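Local coordinates for protein AT-less polyketide synthase (Streptomyces platensis subsp. rosaceus, PDB 4TKT) that probably acts as a ketosynthase domain of isomigrastatin biosynthesis, elongating a polyketide chain by decarboxylative condensation in a synthase without built-in acyltransferases, at residues D74-L79 against Q94-L99; A87-D92 against E610-T615. All coordinates share one frame; numbering follows the deposited sequence.

How the contacts relate
Both contacts gather around one small region of the ketosynthase, with centres about 9 Å apart. Contact 1 is the more buried and sets the short strand 75-76 against helix 93-109; contact 2, farther from the centre of the chain, sets helix 85-89 against the returning C-terminal tail. Their elements interlock, since strands 75-76 and 610-611 pair antiparallel and helix 85-89 lies in sequence between the two partners of contact 1. Asp-74 O meets Tyr-612 N at 2.8 Å, and Arg-96 NE meets Met-91 O at 2.8 Å. Contact 1 rests on a phenyl ring and an aliphatic arginine chain, whereas contact 2 mixes one alanine-tyrosine touch with crowded backbone polar atoms.

Contact 1. Residues D74-L79 against Q94-L99; sequences DEFDPL and QERLFL
Phe-76 and Arg-96 carry this contact through CH-pi packing. The methylene chain of the arginine runs over one face of the phenyl ring, with CG above the ring centre, 3.7 Å from the centroid and only 9° off the normal. CB and CD of Arg-96 flank it over the rim, and its CD comes within 3.5 Å of CD2 of Phe-76. Phe-76 reaches this position because its CG is anti to the backbone N (chi1 -171°). Pro-78 N lies above the other face, toward the rim, and the ring of Phe-81 meets Phe-76 with its plane nearly parallel, a setting that suits a flat apolar side chain.

The apolar contact proper is small. Leu-99, nearly one turn along from Arg-96, brings CD1 to the ring edge, 4.0 Å from CZ of Phe-76. Separately, the CD2 methyl of Leu-97 lies against a backbone carbonyl, 4.1 Å from Glu-75 O.

The polar end of Arg-96 serves another purpose. The chain bends at chi3, and the guanidinium plane is tilted 59° from the phenyl ring, so the cation does not lie flat on it. Arg-96 NH1 is 3.3 Å from Asp-74 O, which sits in the guanidinium plane at its edge. Clear hydrogen bonds lead elsewhere, from NE to Met-91 O and from NH1 to Tyr-612 O. Arginine thus suits a site that needs both an aliphatic stem and a head that bonds two backbone carbonyls.

The result is a short, weakly bonded strand, paired antiparallel with 610-611 of the C-terminal tail and packed on a helix of a thiolase-fold ketosynthase.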
ATOM      1  N   ASP A  74      17.319  -0.396   4.074  1.00 24.97           N
ATOM      2  CA  ASP A  74      18.010  -1.112   5.138  1.00 24.48           C
ATOM      3  C   ASP A  74      17.593  -0.602   6.515  1.00 29.14           C
ATOM      4  O   ASP A  74      18.018  -1.141   7.538  1.00 32.14           O
ATOM      5  CB  ASP A  74      19.523  -0.992   4.970  1.00 25.11           C
ATOM      6  CG  ASP A  74      19.999   0.449   4.937  1.00 34.08           C
ATOM      7  OD1 ASP A  74      19.182   1.351   4.657  1.00 34.05           O
ATOM      8  OD2 ASP A  74      21.201   0.676   5.181  1.00 37.67           O
ATOM      9  N   GLU A  75      16.764   0.437   6.535  1.00 25.35           N
ATOM     10  CA  GLU A  75      16.275   1.001   7.789  1.00 26.86           C
ATOM     11  C   GLU A  75      15.144   0.145   8.349  1.00 27.83           C
ATOM     12  O   GLU A  75      14.259  -0.285   7.611  1.00 24.57           O
ATOM     13  CB  GLU A  75      15.807   2.443   7.587  1.00 30.29           C
ATOM     14  CG  GLU A  75      16.903   3.383   7.107  1.00 29.64           C
ATOM     15  CD  GLU A  75      16.386   4.772   6.787  1.00 36.91           C
ATOM     16  OE1 GLU A  75      15.153   4.975   6.835  1.00 39.17           O
ATOM     17  OE2 GLU A  75      17.213   5.660   6.487  1.00 37.68           O
ATOM     18  N   PHE A  76      15.177  -0.097   9.656  1.00 28.41           N
ATOM     19  CA  PHE A  76      14.226  -1.004  10.288  1.00 30.08           C
ATOM     20  C   PHE A  76      14.163  -0.780  11.796  1.00 35.59           C
ATOM     21  O   PHE A  76      15.126  -0.312  12.402  1.00 37.65           O
ATOM     22  CB  PHE A  76      14.609  -2.455   9.978  1.00 24.18           C
ATOM     23  CG  PHE A  76      13.584  -3.467  10.408  1.00 27.53           C
ATOM     24  CD1 PHE A  76      12.245  -3.292  10.103  1.00 23.49           C
ATOM     25  CD2 PHE A  76      13.967  -4.607  11.099  1.00 25.62           C
ATOM     26  CE1 PHE A  76      11.304  -4.228  10.491  1.00 23.37           C
ATOM     27  CE2 PHE A  76      13.030  -5.549  11.485  1.00 26.27           C
ATOM     28  CZ  PHE A  76      11.698  -5.358  11.182  1.00 25.34           C
ATOM     29  N   ASP A  77      13.026  -1.116  12.396  1.00 38.82           N
ATOM     30  CA  ASP A  77      12.829  -0.967  13.836  1.00 26.55           C
ATOM     31  C   ASP A  77      12.552  -2.325  14.473  1.00 26.15           C
ATOM     32  O   ASP A  77      11.417  -2.616  14.842  1.00 36.41           O
ATOM     33  CB  ASP A  77      11.671  -0.005  14.110  1.00 30.65           C
ATOM     34  CG  ASP A  77      11.595   0.438  15.562  1.00 39.31           C
ATOM     35  OD1 ASP A  77      12.229  -0.197  16.434  1.00 39.73           O
ATOM     36  OD2 ASP A  77      10.882   1.428  15.828  1.00 41.51           O
ATOM     37  N   PRO A  78      13.592  -3.160  14.612  1.00 27.75           N
ATOM     38  CA  PRO A  78      13.425  -4.545  15.074  1.00 25.59           C
ATOM     39  C   PRO A  78      12.824  -4.671  16.480  1.00 31.03           C
ATOM     40  O   PRO A  78      12.003  -5.561  16.708  1.00 29.09           O
ATOM     41  CB  PRO A  78      14.854  -5.096  15.046  1.00 26.88           C
ATOM     42  CG  PRO A  78      15.731  -3.895  15.137  1.00 31.10           C
ATOM     43  CD  PRO A  78      15.008  -2.823  14.386  1.00 26.17           C
ATOM     44  N   LEU A  79      13.221  -3.799  17.401  1.00 27.39           N
ATOM     45  CA  LEU A  79      12.712  -3.857  18.771  1.00 33.59           C
ATOM     46  C   LEU A  79      11.203  -3.651  18.808  1.00 35.79           C
ATOM     47  O   LEU A  79      10.504  -4.233  19.638  1.00 42.77           O
ATOM     48  CB  LEU A  79      13.407  -2.815  19.648  1.00 29.49           C
ATOM     49  CG  LEU A  79      14.549  -3.319  20.531  1.00 34.36           C
ATOM     50  CD1 LEU A  79      15.412  -4.323  19.793  1.00 33.64           C
ATOM     51  CD2 LEU A  79      15.390  -2.151  21.006  1.00 32.95           C
ATOM     52  N   GLN A  94      12.673  -7.068   2.229  1.00 20.01           N
ATOM     53  CA  GLN A  94      11.282  -7.166   1.804  1.00 19.77           C
ATOM     54  C   GLN A  94      10.378  -7.580   2.960  1.00 25.44           C
ATOM     55  O   GLN A  94       9.273  -7.061   3.102  1.00 26.01           O
ATOM     56  CB  GLN A  94      11.140  -8.149   0.644  1.00 19.39           C
ATOM     57  CG  GLN A  94      11.791  -7.675  -0.644  1.00 33.24           C
ATOM     58  CD  GLN A  94      11.551  -8.626  -1.803  1.00 34.24           C
ATOM     59  OE1 GLN A  94      11.415  -8.201  -2.953  1.00 40.26           O
ATOM     60  NE2 GLN A  94      11.500  -9.920  -1.508  1.00 23.63           N
ATOM     61  N   GLU A  95      10.846  -8.516   3.783  1.00 19.65           N
ATOM     62  CA  GLU A  95      10.117  -8.896   4.990  1.00 23.12           C
ATOM     63  C   GLU A  95      10.040  -7.720   5.957  1.00 25.33           C
ATOM     64  O   GLU A  95       8.994  -7.458   6.553  1.00 30.42           O
ATOM     65  CB  GLU A  95      10.778 -10.087   5.686  1.00 25.67           C
ATOM     66  CG  GLU A  95      11.042 -11.284   4.796  1.00 40.72           C
ATOM     67  CD  GLU A  95      11.818 -12.372   5.513  1.00 49.82           C
ATOM     68  OE1 GLU A  95      11.713 -12.455   6.755  1.00 42.93           O
ATOM     69  OE2 GLU A  95      12.537 -13.139   4.838  1.00 60.85           O
ATOM     70  N   ARG A  96      11.157  -7.017   6.112  1.00 24.08           N
ATOM     71  CA  ARG A  96      11.233  -5.895   7.039  1.00 21.25           C
ATOM     72  C   ARG A  96      10.269  -4.779   6.652  1.00 27.05           C
ATOM     73  O   ARG A  96       9.519  -4.281   7.492  1.00 34.06           O
ATOM     74  CB  ARG A  96      12.662  -5.350   7.110  1.00 21.60           C
ATOM     75  CG  ARG A  96      13.670  -6.307   7.737  1.00 22.33           C
ATOM     76  CD  ARG A  96      15.013  -5.621   7.937  1.00 22.16           C
ATOM     77  NE  ARG A  96      16.070  -6.207   7.120  1.00 27.84           N
ATOM     78  CZ  ARG A  96      17.160  -5.555   6.730  1.00 24.48           C
ATOM     79  NH1 ARG A  96      17.331  -4.286   7.069  1.00 23.06           N
ATOM     80  NH2 ARG A  96      18.076  -6.167   5.994  1.00 22.34           N
ATOM     81  N   LEU A  97      10.279  -4.399   5.379  1.00 27.47           N
ATOM     82  CA  LEU A  97       9.449  -3.292   4.918  1.00 25.56           C
ATOM     83  C   LEU A  97       7.966  -3.653   4.884  1.00 30.75           C
ATOM     84  O   LEU A  97       7.109  -2.781   5.028  1.00 38.16           O
ATOM     85  CB  LEU A  97       9.899  -2.819   3.534  1.00 24.05           C
ATOM     86  CG  LEU A  97      11.290  -2.185   3.457  1.00 28.17           C
ATOM     87  CD1 LEU A  97      11.439  -1.354   2.192  1.00 31.71           C
ATOM     88  CD2 LEU A  97      11.570  -1.341   4.686  1.00 24.18           C
ATOM     89  N   PHE A  98       7.660  -4.932   4.694  1.00 24.04           N
ATOM     90  CA  PHE A  98       6.267  -5.353   4.650  1.00 21.04           C
ATOM     91  C   PHE A  98       5.686  -5.381   6.057  1.00 25.51           C
ATOM     92  O   PHE A  98       4.507  -5.087   6.254  1.00 31.97           O
ATOM     93  CB  PHE A  98       6.121  -6.721   3.982  1.00 20.40           C
ATOM     94  CG  PHE A  98       4.707  -7.048   3.588  1.00 25.16           C
ATOM     95  CD1 PHE A  98       4.041  -6.274   2.649  1.00 24.81           C
ATOM     96  CD2 PHE A  98       4.044  -8.123   4.154  1.00 22.41           C
ATOM     97  CE1 PHE A  98       2.739  -6.566   2.283  1.00 20.90           C
ATOM     98  CE2 PHE A  98       2.742  -8.424   3.792  1.00 24.55           C
ATOM     99  CZ  PHE A  98       2.088  -7.644   2.854  1.00 20.83           C
ATOM    100  N   LEU A  99       6.518  -5.731   7.033  1.00 21.51           N
ATOM    101  CA  LEU A  99       6.123  -5.642   8.434  1.00 22.09           C
ATOM    102  C   LEU A  99       5.671  -4.227   8.771  1.00 28.69           C
ATOM    103  O   LEU A  99       4.600  -4.028   9.341  1.00 38.95           O
ATOM    104  CB  LEU A  99       7.274  -6.058   9.353  1.00 22.14           C
ATOM    105  CG  LEU A  99       7.288  -7.508   9.833  1.00 34.43           C
ATOM    106  CD1 LEU A  99       8.547  -7.794  10.634  1.00 37.12           C
ATOM    107  CD2 LEU A  99       6.047  -7.804  10.660  1.00 32.03           C
TER

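Contact 2. Residues A87-D92 against E610-T615; sequences AASTMD and ERYWYT
Ala-88 and Ser-89 of the short helix 85-89 meet Tyr-612 to Tyr-614 in a partly buried contact between the ketosynthase body and its C-terminal tail. The tail arrives as strand 610-611, crosses beside them, stays extended through Trp-613 and turns at Tyr-614. The backbones approach most closely at Ser-89 and Trp-613, whose CA atoms are 4.6 Å apart.

Tyr-612 supplies the aromatic part. Its CG lies anti to the carbonyl carbon (chi1 -62°), and Ala-88 CB sits over one face, 4.2 Å from the ring centroid and 21° off the normal, displaced toward the rim near CG. A methyl group is small enough to let the tail lie close to the helix. At the ring edge, near its plane, Ser-89 OG is 3.7 Å from Tyr-612 CD1. The phenol hydroxyl reaches back along its own segment and gives a weak hydrogen bond to Glu-610 OE2.

Around Ser-89 the backbones crowd together. Ser-89 O lies 3.1 Å from Tyr-614 N, but at an angle too poor for a hydrogen bond; Tyr-614 CA is also 3.2 Å from Ser-89 O, a bent CA-H...O contact. The carbonyl's clear partner is the hydroxyl of Tyr-142. Ser-89 CB also packs against Trp-613 O, at 3.3 Å.

No hydrogen bond joins the two segments directly. Asp-616, farther along the tail, links them through OD2, which bonds both Ser-89 OG and Trp-613 N; OG has a weak second bond with Pro-85 O. A serine is apt here, being compact and able to meet that carboxylate. The chemistry implies that these two segments join by close fit, while polar bonds to this part of the tail come from Asp-616, Asp-74, Phe-76 and Arg-96.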
ATOM      1  N   ALA A  87      19.247 -10.542  14.259  1.00 25.28           N
ATOM      2  CA  ALA A  87      18.447 -11.264  13.277  1.00 24.40           C
ATOM      3  C   ALA A  87      18.014 -10.350  12.139  1.00 36.89           C
ATOM      4  O   ALA A  87      17.863 -10.794  11.003  1.00 45.75           O
ATOM      5  CB  ALA A  87      17.232 -11.892  13.937  1.00 24.35           C
ATOM      6  N   ALA A  88      17.817  -9.074  12.454  1.00 34.63           N
ATOM      7  CA  ALA A  88      17.392  -8.092  11.462  1.00 30.94           C
ATOM      8  C   ALA A  88      18.416  -7.925  10.343  1.00 31.41           C
ATOM      9  O   ALA A  88      18.054  -7.704   9.189  1.00 34.98           O
ATOM     10  CB  ALA A  88      17.130  -6.757  12.129  1.00 29.50           C
ATOM     11  N   SER A  89      19.694  -8.034  10.691  1.00 33.51           N
ATOM     12  CA  SER A  89      20.776  -7.798   9.742  1.00 27.11           C
ATOM     13  C   SER A  89      20.763  -8.779   8.572  1.00 28.07           C
ATOM     14  O   SER A  89      21.094  -8.413   7.446  1.00 36.40           O
ATOM     15  CB  SER A  89      22.127  -7.863  10.459  1.00 32.40           C
ATOM     16  OG  SER A  89      22.268  -6.797  11.385  1.00 40.06           O
ATOM     17  N   THR A  90      20.374 -10.022   8.836  1.00 27.24           N
ATOM     18  CA  THR A  90      20.362 -11.052   7.802  1.00 27.10           C
ATOM     19  C   THR A  90      18.953 -11.325   7.295  1.00 28.62           C
ATOM     20  O   THR A  90      18.730 -12.254   6.522  1.00 33.52           O
ATOM     21  CB  THR A  90      20.965 -12.371   8.314  1.00 30.14           C
ATOM     22  OG1 THR A  90      20.274 -12.784   9.498  1.00 37.02           O
ATOM     23  CG2 THR A  90      22.443 -12.194   8.626  1.00 26.59           C
HETATM   24  N   MSE A  91      18.007 -10.509   7.740  1.00 29.77           N
HETATM   25  CA  MSE A  91      16.611 -10.660   7.357  1.00 26.37           C
HETATM   26  C   MSE A  91      16.322  -9.873   6.087  1.00 31.24           C
HETATM   27  O   MSE A  91      16.693  -8.704   5.981  1.00 30.22           O
HETATM   28  CB  MSE A  91      15.699 -10.202   8.498  1.00 27.24           C
HETATM   29  CG  MSE A  91      14.217 -10.250   8.193  1.00 27.34           C
HETATM   30 SE   MSE A  91      13.164  -9.700   9.755  1.00 50.10          SE
HETATM   31  CE  MSE A  91      13.661 -11.152  10.976  1.00 33.41           C
ATOM     32  N   ASP A  92      15.671 -10.529   5.130  1.00 24.13           N
ATOM     33  CA  ASP A  92      15.329  -9.918   3.852  1.00 24.03           C
ATOM     34  C   ASP A  92      14.585  -8.603   4.045  1.00 27.73           C
ATOM     35  O   ASP A  92      13.547  -8.569   4.698  1.00 28.83           O
ATOM     36  CB  ASP A  92      14.493 -10.894   3.012  1.00 34.98           C
ATOM     37  CG  ASP A  92      14.018 -10.292   1.693  1.00 45.90           C
ATOM     38  OD1 ASP A  92      14.692  -9.390   1.154  1.00 44.27           O
ATOM     39  OD2 ASP A  92      12.966 -10.736   1.186  1.00 53.78           O
ATOM     40  N   GLU A 610      17.171   2.978  12.075  1.00 31.39           N
ATOM     41  CA  GLU A 610      18.520   2.436  12.184  1.00 34.31           C
ATOM     42  C   GLU A 610      18.781   1.423  11.070  1.00 33.14           C
ATOM     43  O   GLU A 610      17.880   0.691  10.665  1.00 31.92           O
ATOM     44  CB  GLU A 610      18.725   1.806  13.561  1.00 50.40           C
ATOM     45  CG  GLU A 610      17.502   1.061  14.075  1.00 69.86           C
ATOM     46  CD  GLU A 610      17.401   1.061  15.589  1.00 79.46           C
ATOM     47  OE1 GLU A 610      17.936   1.998  16.220  1.00 86.79           O
ATOM     48  OE2 GLU A 610      16.785   0.126  16.146  1.00 77.60           O
ATOM     49  N   ARG A 611      20.016   1.389  10.582  1.00 28.99           N
ATOM     50  CA  ARG A 611      20.364   0.609   9.398  1.00 28.85           C
ATOM     51  C   ARG A 611      20.815  -0.814   9.723  1.00 28.74           C
ATOM     52  O   ARG A 611      21.640  -1.028  10.608  1.00 32.88           O
ATOM     53  CB  ARG A 611      21.461   1.333   8.611  1.00 32.91           C
ATOM     54  CG  ARG A 611      21.056   2.721   8.118  1.00 36.10           C
ATOM     55  CD  ARG A 611      22.267   3.569   7.741  1.00 52.71           C
ATOM     56  NE  ARG A 611      23.063   2.974   6.669  1.00 69.07           N
ATOM     57  CZ  ARG A 611      22.960   3.307   5.385  1.00 80.16           C
ATOM     58  NH1 ARG A 611      22.090   4.233   5.005  1.00 88.84           N
ATOM     59  NH2 ARG A 611      23.726   2.713   4.479  1.00 78.23           N
ATOM     60  N   TYR A 612      20.270  -1.784   8.992  1.00 28.33           N
ATOM     61  CA  TYR A 612      20.661  -3.182   9.143  1.00 28.28           C
ATOM     62  C   TYR A 612      20.961  -3.821   7.792  1.00 34.78           C
ATOM     63  O   TYR A 612      20.178  -3.703   6.851  1.00 34.97           O
ATOM     64  CB  TYR A 612      19.569  -3.971   9.866  1.00 32.79           C
ATOM     65  CG  TYR A 612      19.301  -3.470  11.260  1.00 35.54           C
ATOM     66  CD1 TYR A 612      20.041  -3.935  12.339  1.00 36.98           C
ATOM     67  CD2 TYR A 612      18.320  -2.518  11.498  1.00 32.47           C
ATOM     68  CE1 TYR A 612      19.806  -3.472  13.619  1.00 36.34           C
ATOM     69  CE2 TYR A 612      18.078  -2.050  12.771  1.00 28.17           C
ATOM     70  CZ  TYR A 612      18.822  -2.527  13.828  1.00 37.38           C
ATOM     71  OH  TYR A 612      18.581  -2.060  15.098  1.00 36.35           O
ATOM     72  N   TRP A 613      22.099  -4.499   7.704  1.00 31.92           N
ATOM     73  CA  TRP A 613      22.509  -5.146   6.466  1.00 28.49           C
ATOM     74  C   TRP A 613      23.294  -6.417   6.786  1.00 33.11           C
ATOM     75  O   TRP A 613      23.775  -6.588   7.904  1.00 33.37           O
ATOM     76  CB  TRP A 613      23.339  -4.181   5.616  1.00 28.92           C
ATOM     77  CG  TRP A 613      23.239  -4.421   4.136  1.00 35.02           C
ATOM     78  CD1 TRP A 613      24.248  -4.791   3.297  1.00 29.20           C
ATOM     79  CD2 TRP A 613      22.064  -4.304   3.323  1.00 32.60           C
ATOM     80  NE1 TRP A 613      23.777  -4.909   2.012  1.00 28.99           N
ATOM     81  CE2 TRP A 613      22.439  -4.617   2.001  1.00 28.48           C
ATOM     82  CE3 TRP A 613      20.733  -3.968   3.583  1.00 27.93           C
ATOM     83  CZ2 TRP A 613      21.531  -4.603   0.945  1.00 28.81           C
ATOM     84  CZ3 TRP A 613      19.834  -3.954   2.534  1.00 27.69           C
ATOM     85  CH2 TRP A 613      20.236  -4.269   1.232  1.00 27.83           C
ATOM     86  N   TYR A 614      23.423  -7.306   5.809  1.00 30.74           N
ATOM     87  CA  TYR A 614      24.018  -8.622   6.043  1.00 28.88           C
ATOM     88  C   TYR A 614      25.502  -8.549   6.412  1.00 33.76           C
ATOM     89  O   TYR A 614      26.069  -9.512   6.926  1.00 30.03           O
ATOM     90  CB  TYR A 614      23.834  -9.514   4.809  1.00 28.65           C
ATOM     91  CG  TYR A 614      24.827  -9.230   3.707  1.00 33.72           C
ATOM     92  CD1 TYR A 614      24.659  -8.146   2.856  1.00 28.97           C
ATOM     93  CD2 TYR A 614      25.937 -10.046   3.520  1.00 29.55           C
ATOM     94  CE1 TYR A 614      25.569  -7.879   1.853  1.00 36.15           C
ATOM     95  CE2 TYR A 614      26.851  -9.789   2.521  1.00 35.88           C
ATOM     96  CZ  TYR A 614      26.664  -8.705   1.690  1.00 37.82           C
ATOM     97  OH  TYR A 614      27.574  -8.447   0.693  1.00 41.05           O
ATOM     98  N   THR A 615      26.132  -7.409   6.151  1.00 36.44           N
ATOM     99  CA  THR A 615      27.559  -7.263   6.426  1.00 37.96           C
ATOM    100  C   THR A 615      27.824  -6.824   7.862  1.00 40.40           C
ATOM    101  O   THR A 615      28.975  -6.732   8.282  1.00 38.92           O
ATOM    102  CB  THR A 615      28.218  -6.255   5.468  1.00 31.31           C
ATOM    103  OG1 THR A 615      27.449  -5.048   5.440  1.00 30.98           O
ATOM    104  CG2 THR A 615      28.286  -6.825   4.070  1.00 31.20           C
TER